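Local atomic coordinates of aminopeptidase (Trypanosoma brucei brucei, PDB entry 4EFD), a protein that probably removes amino-terminal residues from peptides as a metal-dependent aminopeptidase of the M17 (leucyl aminopeptidase) family. Residues A[417-422]-A[443-448]. Numbering follows the deposited sequence.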
loop_
_atom_site.group_PDB
_atom_site.type_symbol
_atom_site.label_atom_id
_atom_site.label_comp_id
_atom_site.label_asym_id
_atom_site.label_seq_id
_atom_site.Cartn_x
_atom_site.Cartn_y
_atom_site.Cartn_z
ATOM N N GLY A 417 -28.741 -4.252 1.628
ATOM C CA GLY A 417 -28.657 -4.776 2.989
ATOM C C GLY A 417 -29.718 -4.176 3.890
ATOM O O GLY A 417 -29.877 -2.958 3.931
ATOM N N LEU A 418 -30.440 -5.031 4.612
ATOM C CA LEU A 418 -31.497 -4.594 5.523
ATOM C C LEU A 418 -31.086 -4.789 6.979
ATOM O O LEU A 418 -30.809 -5.909 7.406
ATOM C CB LEU A 418 -32.789 -5.374 5.258
ATOM C CG LEU A 418 -33.577 -5.007 4.002
ATOM C CD1 LEU A 418 -34.655 -6.048 3.739
ATOM C CD2 LEU A 418 -34.188 -3.619 4.134
ATOM N N TYR A 419 -31.051 -3.690 7.729
ATOM C CA TYR A 419 -30.790 -3.715 9.165
ATOM C C TYR A 419 -32.025 -3.169 9.873
ATOM O O TYR A 419 -32.275 -1.963 9.854
ATOM C CB TYR A 419 -29.556 -2.873 9.495
ATOM C CG TYR A 419 -29.270 -2.725 10.975
ATOM C CD1 TYR A 419 -29.704 -1.607 11.680
ATOM C CD2 TYR A 419 -28.561 -3.702 11.665
ATOM C CE1 TYR A 419 -29.443 -1.468 13.035
ATOM C CE2 TYR A 419 -28.293 -3.571 13.019
ATOM C CZ TYR A 419 -28.735 -2.453 13.700
ATOM O OH TYR A 419 -28.472 -2.321 15.044
ATOM N N VAL A 420 -32.791 -4.058 10.497
ATOM C CA VAL A 420 -34.096 -3.696 11.049
ATOM C C VAL A 420 -34.354 -4.362 12.400
ATOM O O VAL A 420 -34.048 -5.540 12.591
ATOM C CB VAL A 420 -35.230 -4.037 10.041
ATOM C CG1 VAL A 420 -34.976 -5.382 9.389
ATOM C CG2 VAL A 420 -36.597 -4.012 10.715
ATOM N N ASN A 421 -34.918 -3.592 13.330
ATOM C CA ASN A 421 -35.161 -4.064 14.695
ATOM C C ASN A 421 -36.294 -5.084 14.812
ATOM O O ASN A 421 -36.211 -6.005 15.625
ATOM C CB ASN A 421 -35.405 -2.883 15.654
ATOM C CG ASN A 421 -36.589 -2.013 15.244
ATOM O OD1 ASN A 421 -37.150 -2.172 14.160
ATOM N ND2 ASN A 421 -36.960 -1.078 16.111
ATOM N N GLU A 422 -37.338 -4.927 14.003
ATOM C CA GLU A 422 -38.492 -5.825 14.052
ATOM C C GLU A 422 -38.497 -6.826 12.900
ATOM O O GLU A 422 -38.464 -6.440 11.733
ATOM C CB GLU A 422 -39.791 -5.018 14.049
ATOM C CG GLU A 422 -39.959 -4.142 15.282
ATOM C CD GLU A 422 -41.294 -3.420 15.327
ATOM O OE1 GLU A 422 -42.151 -3.669 14.451
ATOM O OE2 GLU A 422 -41.486 -2.600 16.250
ATOM N N VAL A 443 -29.273 -8.037 7.024
ATOM C CA VAL A 443 -27.971 -7.980 7.664
ATOM C C VAL A 443 -28.177 -8.156 9.172
ATOM O O VAL A 443 -29.226 -7.791 9.705
ATOM C CB VAL A 443 -27.255 -6.645 7.325
ATOM C CG1 VAL A 443 -26.664 -5.995 8.560
ATOM C CG2 VAL A 443 -26.194 -6.871 6.254
ATOM N N LEU A 444 -27.177 -8.727 9.838
ATOM C CA LEU A 444 -27.251 -9.068 11.264
ATOM C C LEU A 444 -27.754 -7.911 12.130
ATOM O O LEU A 444 -27.226 -6.803 12.058
ATOM C CB LEU A 444 -25.869 -9.534 11.748
ATOM C CG LEU A 444 -25.666 -10.010 13.193
ATOM C CD1 LEU A 444 -25.379 -8.839 14.119
ATOM C CD2 LEU A 444 -26.846 -10.833 13.704
ATOM N N TYR A 445 -28.792 -8.171 12.925
ATOM C CA TYR A 445 -29.272 -7.217 13.925
ATOM C C TYR A 445 -28.960 -7.747 15.324
ATOM O O TYR A 445 -29.468 -8.794 15.731
ATOM C CB TYR A 445 -30.777 -6.967 13.786
ATOM C CG TYR A 445 -31.295 -5.923 14.753
ATOM C CD1 TYR A 445 -31.262 -4.570 14.432
ATOM C CD2 TYR A 445 -31.800 -6.289 15.998
ATOM C CE1 TYR A 445 -31.726 -3.607 15.321
ATOM C CE2 TYR A 445 -32.266 -5.334 16.896
ATOM C CZ TYR A 445 -32.225 -3.996 16.553
ATOM O OH TYR A 445 -32.688 -3.051 17.437
ATOM N N CYS A 446 -28.140 -7.000 16.057
ATOM C CA CYS A 446 -27.633 -7.417 17.360
ATOM C C CYS A 446 -26.912 -6.236 18.023
ATOM O O CYS A 446 -25.682 -6.201 18.072
ATOM C CB CYS A 446 -26.681 -8.611 17.210
ATOM S SG CYS A 446 -26.339 -9.482 18.752
ATOM N N PRO A 447 -27.682 -5.253 18.519
ATOM C CA PRO A 447 -27.129 -4.064 19.175
ATOM C C PRO A 447 -26.112 -4.333 20.293
ATOM O O PRO A 447 -25.246 -3.495 20.536
ATOM C CB PRO A 447 -28.371 -3.376 19.748
ATOM C CG PRO A 447 -29.459 -3.762 18.838
ATOM C CD PRO A 447 -29.147 -5.157 18.377
ATOM N N GLU A 448 -26.225 -5.479 20.966
ATOM C CA GLU A 448 -25.290 -5.842 22.040
ATOM C C GLU A 448 -23.851 -5.808 21.543
ATOM O O GLU A 448 -22.973 -5.267 22.212
ATOM C CB GLU A 448 -25.565 -7.246 22.605
ATOM C CG GLU A 448 -27.018 -7.591 22.872
ATOM C CD GLU A 448 -27.678 -8.264 21.688
ATOM O OE1 GLU A 448 -27.808 -9.505 21.697
ATOM O OE2 GLU A 448 -28.050 -7.546 20.741
#
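Y419 and Y445 meet beside two neighbouring parallel strands, 416-420 and 440-442, in the mixed sheet of the M17 catalytic domain, a worked example of backbone pairing that hands the contact over to side chains. The strands are joined through helix 423-436, a beta-alpha-beta crossover. The backbone part is brief: a single hydrogen bond joins the two segments, V443 N donating to L418 O over 2.7 Å, almost straight at 175°, and L444 and Y445 then follow as loop.

Aromatic packing takes over. The Y419 ring reaches Y445 because a chi1 of 175° carries CG to the far side from the backbone N, and the rings lie obliquely, their planes at 43° and centroids 4.9 Å apart. The rim of Y445 enters over one face of Y419, Y445 CD1 standing 3.4 Å from Y419 CZ. At the edge of the Y419 ring, in its plane, lies L444 O, 3.4 Å from Y419 CD2; the carbonyl's hydrogen bond comes from S474 OG of helix 472-481.

The Y445 ring is itself held between N421 and P447 on opposite faces. N421 is fixed by its amide, hydrogen-bonded to H492 N through OD1 and to G490 O through ND2, while R114 of a second copy of the protein donates a hydrogen bond to V420 O, so the contact borders a subunit interface. On the N421 side a CH-pi contact places N421 CA 3.6 Å from the Y445 ring centroid, and N421 CB lies 3.3 Å from Y445 OH.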